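Local coordinates for SusD superfamily protein (Bacteroides fragilis NCTC 9343, PDB 3NQP) that probably binds glycans at the bacterial outer membrane and presents them for uptake, at residues T234-V239 against P383-T388; N183-D188 against W198-T203; L212-V217 against P226-I231. All coordinates share one frame; numbering follows the deposited sequence.

Interaction 1: T234-V239 against P383-T388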
loop_
_atom_site.group_PDB
_atom_site.type_symbol
_atom_site.label_atom_id
_atom_site.label_comp_id
_atom_site.label_asym_id
_atom_site.label_seq_id
_atom_site.Cartn_x
_atom_site.Cartn_y
_atom_site.Cartn_z
ATOM N N THR A 234 1.944 18.677 9.830
ATOM C CA THR A 234 1.936 19.830 8.977
ATOM C C THR A 234 1.791 19.401 7.516
ATOM O O THR A 234 1.076 20.027 6.750
ATOM C CB THR A 234 3.242 20.667 9.213
ATOM O OG1 THR A 234 3.179 21.208 10.546
ATOM C CG2 THR A 234 3.388 21.822 8.187
ATOM N N HIS A 235 2.510 18.364 7.100
ATOM C CA HIS A 235 2.504 17.980 5.694
ATOM C C HIS A 235 1.183 17.336 5.329
ATOM O O HIS A 235 0.634 17.613 4.257
ATOM C CB HIS A 235 3.742 17.124 5.354
ATOM C CG HIS A 235 4.997 17.943 5.283
ATOM N ND1 HIS A 235 5.217 18.837 4.253
ATOM C CD2 HIS A 235 6.024 18.108 6.157
ATOM C CE1 HIS A 235 6.354 19.490 4.478
ATOM N NE2 HIS A 235 6.862 19.069 5.628
ATOM N N LEU A 236 0.618 16.531 6.229
ATOM C CA LEU A 236 -0.678 15.908 5.907
ATOM C C LEU A 236 -1.798 16.948 5.856
ATOM O O LEU A 236 -2.698 16.847 5.021
ATOM C CB LEU A 236 -0.997 14.783 6.909
ATOM C CG LEU A 236 -0.024 13.605 6.778
ATOM C CD1 LEU A 236 0.072 12.844 8.072
ATOM C CD2 LEU A 236 -0.406 12.671 5.586
ATOM N N GLU A 237 -1.762 17.935 6.763
ATOM C CA GLU A 237 -2.782 18.989 6.743
ATOM C C GLU A 237 -2.619 19.833 5.505
ATOM O O GLU A 237 -3.593 20.344 4.984
ATOM C CB GLU A 237 -2.746 19.895 8.010
ATOM C CG GLU A 237 -3.225 19.111 9.210
ATOM C CD GLU A 237 -3.368 19.874 10.482
ATOM O OE1 GLU A 237 -2.633 20.856 10.671
ATOM O OE2 GLU A 237 -4.193 19.420 11.306
ATOM N N SER A 238 -1.392 19.992 5.049
ATOM C CA SER A 238 -1.152 20.721 3.780
ATOM C C SER A 238 -1.822 20.009 2.606
ATOM O O SER A 238 -2.460 20.650 1.731
ATOM C CB SER A 238 0.353 20.839 3.507
ATOM O OG SER A 238 0.607 21.570 2.312
ATOM N N VAL A 239 -1.672 18.683 2.588
ATOM C CA VAL A 239 -2.357 17.872 1.599
ATOM C C VAL A 239 -3.860 18.088 1.658
ATOM O O VAL A 239 -4.484 18.268 0.604
ATOM C CB VAL A 239 -1.977 16.373 1.680
ATOM C CG1 VAL A 239 -2.841 15.541 0.689
ATOM C CG2 VAL A 239 -0.444 16.173 1.409
ATOM N N PRO A 383 -8.775 9.536 2.015
ATOM C CA PRO A 383 -9.048 8.895 3.305
ATOM C C PRO A 383 -7.796 8.343 4.028
ATOM O O PRO A 383 -7.797 8.218 5.273
ATOM C CB PRO A 383 -10.026 7.736 2.956
ATOM C CG PRO A 383 -10.714 8.197 1.688
ATOM C CD PRO A 383 -9.565 8.934 0.940
ATOM N N TRP A 384 -6.749 8.029 3.279
ATOM C CA TRP A 384 -5.450 7.679 3.900
ATOM C C TRP A 384 -4.935 8.876 4.703
ATOM O O TRP A 384 -4.394 8.709 5.798
ATOM C CB TRP A 384 -4.435 7.182 2.852
ATOM C CG TRP A 384 -3.063 6.877 3.418
ATOM C CD1 TRP A 384 -2.612 5.682 3.877
ATOM C CD2 TRP A 384 -1.998 7.785 3.553
ATOM N NE1 TRP A 384 -1.325 5.790 4.322
ATOM C CE2 TRP A 384 -0.925 7.084 4.148
ATOM C CE3 TRP A 384 -1.845 9.153 3.266
ATOM C CZ2 TRP A 384 0.295 7.699 4.449
ATOM C CZ3 TRP A 384 -0.646 9.743 3.522
ATOM C CH2 TRP A 384 0.407 9.030 4.115
ATOM N N VAL A 385 -5.105 10.081 4.172
ATOM C CA VAL A 385 -4.590 11.285 4.829
ATOM C C VAL A 385 -5.373 11.452 6.143
ATOM O O VAL A 385 -4.792 11.625 7.231
ATOM C CB VAL A 385 -4.601 12.553 3.921
ATOM C CG1 VAL A 385 -4.153 13.749 4.719
ATOM C CG2 VAL A 385 -3.724 12.362 2.602
ATOM N N TYR A 386 -6.685 11.309 6.046
ATOM C CA TYR A 386 -7.508 11.347 7.233
ATOM C C TYR A 386 -7.151 10.318 8.319
ATOM O O TYR A 386 -7.086 10.681 9.487
ATOM C CB TYR A 386 -8.995 11.139 6.881
ATOM C CG TYR A 386 -9.688 12.160 6.004
ATOM C CD1 TYR A 386 -9.378 13.512 6.048
ATOM C CD2 TYR A 386 -10.805 11.769 5.243
ATOM C CE1 TYR A 386 -10.073 14.434 5.259
ATOM C CE2 TYR A 386 -11.482 12.676 4.460
ATOM C CZ TYR A 386 -11.135 14.006 4.498
ATOM O OH TYR A 386 -11.823 14.878 3.732
ATOM N N LEU A 387 -6.974 9.039 7.962
ATOM C CA LEU A 387 -6.712 8.020 8.994
ATOM C C LEU A 387 -5.285 8.131 9.549
ATOM O O LEU A 387 -5.024 7.757 10.689
ATOM C CB LEU A 387 -7.072 6.620 8.482
ATOM C CG LEU A 387 -8.611 6.478 8.262
ATOM C CD1 LEU A 387 -8.874 5.191 7.541
ATOM C CD2 LEU A 387 -9.397 6.572 9.577
ATOM N N THR A 388 -4.376 8.660 8.748
ATOM C CA THR A 388 -3.021 8.936 9.195
ATOM C C THR A 388 -3.039 10.111 10.228
ATOM O O THR A 388 -2.362 10.046 11.271
ATOM C CB THR A 388 -2.043 9.160 7.978
ATOM O OG1 THR A 388 -2.145 8.072 7.026
ATOM C CG2 THR A 388 -0.608 9.233 8.451
#
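Leu236 of helix 228-241 packs against Trp384, Val385 and Thr388 of helix 382-396, a buried helix-helix contact in the alpha-helical, TPR-like scaffold of the SusD fold. The short segments run roughly antiparallel, their axes 9.9 Å apart with 145° between their directions, and Leu236 and Val385 face each other. Leu236 carries the contact. Its CB lies 4.0 Å from Val385 CG1, and the two side chains slide past each other in opposite directions. From CG, which stands anti to the carbonyl carbon (chi1 -67°), the methyls part: CD1 meets CG2 of Thr388, while CD2 lies 3.6 Å from CZ3 of Trp384, and the leucine and tryptophan side chains cross at about a right angle. Farther along, CG1 of Val239 touches the other methyl of Val385, CG2, at 3.8 Å. No hydrogen bond joins the two segments; apart from Leu236 O, 3.4 Å from Val385 CG1, the contact is between carbons. Leu389 and Ile392, later on helix 382-396, also touch Leu236. The polar branch of Thr388 turns back onto its own helix: OG1 sits over the centre of the Trp384 ring, 3.3 Å above its plane, and donates to Trp384 O at 2.6 Å.

Interaction 2: N183-D188 against W198-T203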
loop_
_atom_site.group_PDB
_atom_site.type_symbol
_atom_site.label_atom_id
_atom_site.label_comp_id
_atom_site.label_asym_id
_atom_site.label_seq_id
_atom_site.Cartn_x
_atom_site.Cartn_y
_atom_site.Cartn_z
ATOM N N ASN A 183 6.728 26.245 -4.996
ATOM C CA ASN A 183 5.287 26.573 -5.000
ATOM C C ASN A 183 4.487 25.900 -6.124
ATOM O O ASN A 183 3.334 26.197 -6.298
ATOM C CB ASN A 183 5.092 28.093 -5.090
ATOM C CG ASN A 183 5.386 28.810 -3.773
ATOM O OD1 ASN A 183 4.848 28.460 -2.707
ATOM N ND2 ASN A 183 6.193 29.863 -3.849
HETATM N N MSE A 184 5.074 24.962 -6.854
HETATM C CA MSE A 184 4.372 24.291 -7.956
HETATM C C MSE A 184 3.501 23.173 -7.348
HETATM O O MSE A 184 3.939 22.042 -7.182
HETATM C CB MSE A 184 5.381 23.728 -9.009
HETATM C CG MSE A 184 6.274 24.802 -9.770
HETATM SE SE MSE A 184 7.762 24.153 -11.003
HETATM C CE MSE A 184 8.568 22.906 -9.680
ATOM N N ASN A 185 2.257 23.505 -7.033
ATOM C CA ASN A 185 1.268 22.525 -6.505
ATOM C C ASN A 185 0.515 21.760 -7.611
ATOM O O ASN A 185 -0.285 20.871 -7.318
ATOM C CB ASN A 185 0.235 23.255 -5.635
ATOM C CG ASN A 185 0.765 23.648 -4.256
ATOM O OD1 ASN A 185 1.968 23.855 -4.025
ATOM N ND2 ASN A 185 -0.159 23.763 -3.320
ATOM N N ASP A 186 0.756 22.116 -8.874
ATOM C CA ASP A 186 -0.014 21.573 -10.005
ATOM C C ASP A 186 0.301 20.090 -10.105
ATOM O O ASP A 186 1.435 19.657 -9.987
ATOM C CB ASP A 186 0.338 22.333 -11.303
ATOM C CG ASP A 186 -0.588 22.007 -12.531
ATOM O OD1 ASP A 186 -1.264 20.943 -12.635
ATOM O OD2 ASP A 186 -0.579 22.850 -13.469
ATOM N N PHE A 187 -0.739 19.306 -10.287
ATOM C CA PHE A 187 -0.565 17.895 -10.504
ATOM C C PHE A 187 -0.115 17.495 -11.916
ATOM O O PHE A 187 0.344 16.365 -12.090
ATOM C CB PHE A 187 -1.857 17.164 -10.171
ATOM C CG PHE A 187 -2.137 17.048 -8.696
ATOM C CD1 PHE A 187 -1.528 16.045 -7.928
ATOM C CD2 PHE A 187 -3.073 17.871 -8.097
ATOM C CE1 PHE A 187 -1.857 15.888 -6.555
ATOM C CE2 PHE A 187 -3.370 17.751 -6.741
ATOM C CZ PHE A 187 -2.779 16.773 -5.977
ATOM N N ASP A 188 -0.243 18.384 -12.905
ATOM C CA ASP A 188 -0.154 17.961 -14.331
ATOM C C ASP A 188 0.368 19.107 -15.188
ATOM O O ASP A 188 -0.261 19.472 -16.165
ATOM C CB ASP A 188 -1.538 17.540 -14.868
ATOM C CG ASP A 188 -1.465 16.731 -16.182
ATOM O OD1 ASP A 188 -0.397 16.120 -16.494
ATOM O OD2 ASP A 188 -2.510 16.705 -16.888
ATOM N N TRP A 198 4.648 11.793 -10.305
ATOM C CA TRP A 198 4.878 12.206 -8.932
ATOM C C TRP A 198 4.778 13.718 -8.832
ATOM O O TRP A 198 5.061 14.425 -9.804
ATOM C CB TRP A 198 6.248 11.701 -8.474
ATOM C CG TRP A 198 6.467 11.773 -6.975
ATOM C CD1 TRP A 198 7.010 12.803 -6.292
ATOM C CD2 TRP A 198 6.103 10.798 -6.007
ATOM N NE1 TRP A 198 7.052 12.521 -4.959
ATOM C CE2 TRP A 198 6.512 11.286 -4.756
ATOM C CE3 TRP A 198 5.506 9.531 -6.077
ATOM C CZ2 TRP A 198 6.364 10.560 -3.580
ATOM C CZ3 TRP A 198 5.342 8.828 -4.898
ATOM C CH2 TRP A 198 5.748 9.347 -3.676
ATOM N N SER A 199 4.308 14.213 -7.689
ATOM C CA SER A 199 3.932 15.619 -7.534
ATOM C C SER A 199 4.349 16.083 -6.157
ATOM O O SER A 199 4.723 15.268 -5.310
ATOM C CB SER A 199 2.410 15.778 -7.667
ATOM O OG SER A 199 1.722 15.050 -6.605
ATOM N N LYS A 200 4.220 17.380 -5.920
ATOM C CA LYS A 200 4.475 17.972 -4.595
ATOM C C LYS A 200 3.577 17.375 -3.513
ATOM O O LYS A 200 4.032 17.009 -2.409
ATOM C CB LYS A 200 4.339 19.480 -4.666
ATOM C CG LYS A 200 4.747 20.221 -3.400
ATOM C CD LYS A 200 4.353 21.662 -3.516
ATOM C CE LYS A 200 4.395 22.321 -2.204
ATOM N NZ LYS A 200 4.229 23.747 -2.282
ATOM N N ALA A 201 2.300 17.243 -3.811
ATOM C CA ALA A 201 1.396 16.578 -2.883
ATOM C C ALA A 201 1.866 15.170 -2.501
ATOM O O ALA A 201 1.738 14.742 -1.385
ATOM C CB ALA A 201 0.033 16.523 -3.466
ATOM N N ALA A 202 2.358 14.431 -3.470
ATOM C CA ALA A 202 2.806 13.085 -3.244
ATOM C C ALA A 202 3.996 13.075 -2.296
ATOM O O ALA A 202 4.065 12.213 -1.380
ATOM C CB ALA A 202 3.154 12.400 -4.585
ATOM N N THR A 203 4.926 14.017 -2.499
ATOM C CA THR A 203 6.043 14.172 -1.577
ATOM C C THR A 203 5.554 14.516 -0.163
ATOM O O THR A 203 6.082 13.987 0.851
ATOM C CB THR A 203 7.071 15.196 -2.054
ATOM O OG1 THR A 203 7.770 14.652 -3.176
ATOM C CG2 THR A 203 8.121 15.539 -0.906
HETATM O O HOH W 1 3.394 19.349 -7.962
HETATM O O HOH W 2 0.997 18.409 -6.196
#
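Asn185 and Phe187 lie on an irregular chain that passes the first turn of helix 200-216, with CA atoms 5.9 Å apart for both Asn185-Lys200 and Phe187-Ser199. Two waters join the backbones. One donates to Met184 O and Asp186 O and accepts from Lys200 N; the other donates to Asn185 O and accepts from Ala201 N, so two amides of the opening helical turn are satisfied through solvent. Lys200 leaves its CA toward the loop with CG anti to the backbone N (chi1 -173°) and stays extended beyond it. Its CB passes 3.6 Å from Met184 O, and its NZ gives a hydrogen bond of 2.9 Å to Asn185 OD1, with a C=O...donor angle of 151° and NZ tilted just 16° from the amide plane. NZ is also hydrogen-bonded to Gly182 O, its strongest polar partner, just before the loop segment. Asn185 ND2 in turn binds Asn242 O. Nearby, the Phe187 ring is met obliquely by Ser199 OG, 3.6 Å from Phe187 CD1, and by CB of Ala201, 3.7 Å from Phe187 CE1, while Lys195 makes a cation-pi contact with it. Asp186 OD1 accepts from Asp188 N, which closes an Asx turn in the loop. Ser199 OG accepts from Ala202 N at 3.3 Å: a serine N-cap, typical of a helix start, here where the connection from helix 163-181 enters helix 200-216.

Interaction 3: L212-V217 against P226-I231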
loop_
_atom_site.group_PDB
_atom_site.type_symbol
_atom_site.label_atom_id
_atom_site.label_comp_id
_atom_site.label_asym_id
_atom_site.label_seq_id
_atom_site.Cartn_x
_atom_site.Cartn_y
_atom_site.Cartn_z
ATOM N N LEU A 212 5.542 10.142 10.526
ATOM C CA LEU A 212 4.771 9.379 11.475
ATOM C C LEU A 212 5.484 8.091 11.886
ATOM O O LEU A 212 5.537 7.733 13.059
ATOM C CB LEU A 212 3.389 8.974 10.919
ATOM C CG LEU A 212 2.545 8.196 11.930
ATOM C CD1 LEU A 212 2.281 8.942 13.276
ATOM C CD2 LEU A 212 1.206 7.813 11.220
ATOM N N TRP A 213 5.966 7.361 10.898
ATOM C CA TRP A 213 6.706 6.128 11.147
ATOM C C TRP A 213 7.878 6.380 12.109
ATOM O O TRP A 213 7.969 5.714 13.138
ATOM C CB TRP A 213 7.202 5.518 9.841
ATOM C CG TRP A 213 7.953 4.286 10.034
ATOM C CD1 TRP A 213 9.253 4.183 10.544
ATOM C CD2 TRP A 213 7.503 2.936 9.810
ATOM N NE1 TRP A 213 9.613 2.856 10.613
ATOM C CE2 TRP A 213 8.569 2.077 10.177
ATOM C CE3 TRP A 213 6.312 2.363 9.313
ATOM C CZ2 TRP A 213 8.478 0.690 10.067
ATOM C CZ3 TRP A 213 6.242 0.986 9.200
ATOM C CH2 TRP A 213 7.321 0.170 9.568
ATOM N N THR A 214 8.729 7.359 11.814
ATOM C CA THR A 214 9.906 7.570 12.682
ATOM C C THR A 214 9.508 8.129 14.049
ATOM O O THR A 214 10.255 7.958 15.013
ATOM C CB THR A 214 11.006 8.411 12.004
ATOM O OG1 THR A 214 10.467 9.668 11.613
ATOM C CG2 THR A 214 11.521 7.674 10.730
ATOM N N SER A 215 8.332 8.765 14.140
ATOM C CA SER A 215 7.801 9.180 15.433
ATOM C C SER A 215 7.575 7.998 16.402
ATOM O O SER A 215 7.764 8.144 17.610
ATOM C CB SER A 215 6.468 9.915 15.275
ATOM O OG SER A 215 6.593 11.144 14.573
ATOM N N LYS A 216 7.193 6.845 15.853
ATOM C CA LYS A 216 6.696 5.731 16.616
ATOM C C LYS A 216 7.527 4.445 16.634
ATOM O O LYS A 216 7.409 3.648 17.569
ATOM C CB LYS A 216 5.268 5.398 16.127
ATOM C CG LYS A 216 4.291 6.478 16.531
ATOM C CD LYS A 216 2.846 6.167 16.008
ATOM C CE LYS A 216 2.192 5.013 16.711
ATOM N NZ LYS A 216 0.685 5.103 16.458
ATOM N N VAL A 217 8.353 4.247 15.619
ATOM C CA VAL A 217 9.073 2.983 15.411
ATOM C C VAL A 217 10.586 3.188 15.499
ATOM O O VAL A 217 11.137 4.024 14.812
ATOM C CB VAL A 217 8.744 2.368 14.025
ATOM C CG1 VAL A 217 9.316 0.921 13.885
ATOM C CG2 VAL A 217 7.235 2.335 13.836
ATOM N N PRO A 226 9.325 11.307 18.892
ATOM C CA PRO A 226 8.011 11.957 18.893
ATOM C C PRO A 226 8.004 13.383 18.346
ATOM O O PRO A 226 6.966 13.836 17.889
ATOM C CB PRO A 226 7.602 11.935 20.380
ATOM C CG PRO A 226 8.328 10.802 20.970
ATOM C CD PRO A 226 9.597 10.601 20.163
ATOM N N ALA A 227 9.143 14.076 18.360
ATOM C CA ALA A 227 9.259 15.424 17.768
ATOM C C ALA A 227 8.856 15.450 16.254
ATOM O O ALA A 227 8.532 16.508 15.692
ATOM C CB ALA A 227 10.709 16.041 17.994
ATOM N N ASP A 228 8.882 14.280 15.624
ATOM C CA ASP A 228 8.600 14.147 14.210
ATOM C C ASP A 228 7.101 14.243 13.947
ATOM O O ASP A 228 6.699 14.465 12.793
ATOM C CB ASP A 228 9.140 12.821 13.666
ATOM C CG ASP A 228 10.675 12.834 13.434
ATOM O OD1 ASP A 228 11.318 13.910 13.452
ATOM O OD2 ASP A 228 11.237 11.719 13.253
ATOM N N LEU A 229 6.270 14.007 14.969
ATOM C CA LEU A 229 4.779 14.068 14.766
ATOM C C LEU A 229 4.310 15.387 14.185
ATOM O O LEU A 229 3.445 15.414 13.324
ATOM C CB LEU A 229 4.008 13.836 16.072
ATOM C CG LEU A 229 3.964 12.422 16.618
ATOM C CD1 LEU A 229 3.455 12.507 18.051
ATOM C CD2 LEU A 229 3.105 11.469 15.755
ATOM N N THR A 230 4.883 16.485 14.673
ATOM C CA THR A 230 4.496 17.834 14.223
ATOM C C THR A 230 4.770 18.036 12.732
ATOM O O THR A 230 3.962 18.630 12.023
ATOM C CB THR A 230 5.179 18.947 15.066
ATOM O OG1 THR A 230 6.596 18.738 15.125
ATOM C CG2 THR A 230 4.626 18.961 16.473
ATOM N N ILE A 231 5.898 17.517 12.261
ATOM C CA ILE A 231 6.276 17.609 10.855
ATOM C C ILE A 231 5.309 16.781 9.983
ATOM O O ILE A 231 4.832 17.240 8.955
ATOM C CB ILE A 231 7.711 17.126 10.648
ATOM C CG1 ILE A 231 8.676 18.111 11.350
ATOM C CG2 ILE A 231 8.050 16.961 9.129
ATOM C CD1 ILE A 231 10.140 17.635 11.466
#
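Thr214 and Asp228 are brought together by their first torsions: chi1 of 58° sets Thr214 OG1 between its backbone N and carbonyl carbon, and chi1 of -77° puts Asp228 CG anti to the carbonyl carbon. The hydroxyl donates to Asp228 OD2 at 2.7 Å, arriving on the anti side of the carboxylate and 34° out of its plane. The two side chains cross obliquely. Lys171 of helix 163-181 forms a salt bridge with the same OD2 and a hydrogen bond with Thr214 OG1, so an ammonium, a hydroxyl and a carboxylate form one polar cluster around the buried Thr214 and Asp228; the lysine would be expected to favour the charged form of the aspartate.

Ser215 fills the middle of the contact. Its CB packs 3.7 Å from Leu229 CD2. In the conformer given, one of two, OG lies close to Asp228 CB and Leu229 CG, and its polar partner is Tyr211 O, one turn back on its own helix. Leu229 N bonds to Pro226 O at 3.0 Å, within the turn that leads into helix 228-241. Beyond the serine, the contact becomes apolar: CD1 of Leu212 meets CD2 of Leu229 at 3.6 Å. At the other end, Pro226 CD comes to 4.0 Å from Ser215 O.

This is the junction of a helical hairpin, in which the last turns of helix 200-216 meet the start of helix 228-241 after a short connection, and Asn225 adds backbone hydrogen bonding to Thr214. Helix 382-396 packs on Leu212 through Thr388, Glu391 and Ile392, and helix 452-458 touches Leu212, Trp213 and Val217. Lys216 forms salt bridges with Glu391 and with Glu435 of helix 431-445.

Helices 200-216 and 228-241 tie the three contacts together. Interaction 2 lies at the start of the first helix and interaction 3 at its end, about 23 Å apart between centres; interactions 1 and 3 share the second helix. Interaction 1, the nearest to the chain's centre, is fully buried and apolar. Interaction 3 is also largely buried but mixes leucine packing with a charged cluster, whereas interaction 2 is partly exposed and relies on waters, a lysine and a helix cap. Interaction 1 touches both others: Val239 CG2 lies 3.8 Å from Ala201 O, and Thr388 CG2 lies 3.6 Å from Leu212 CD2.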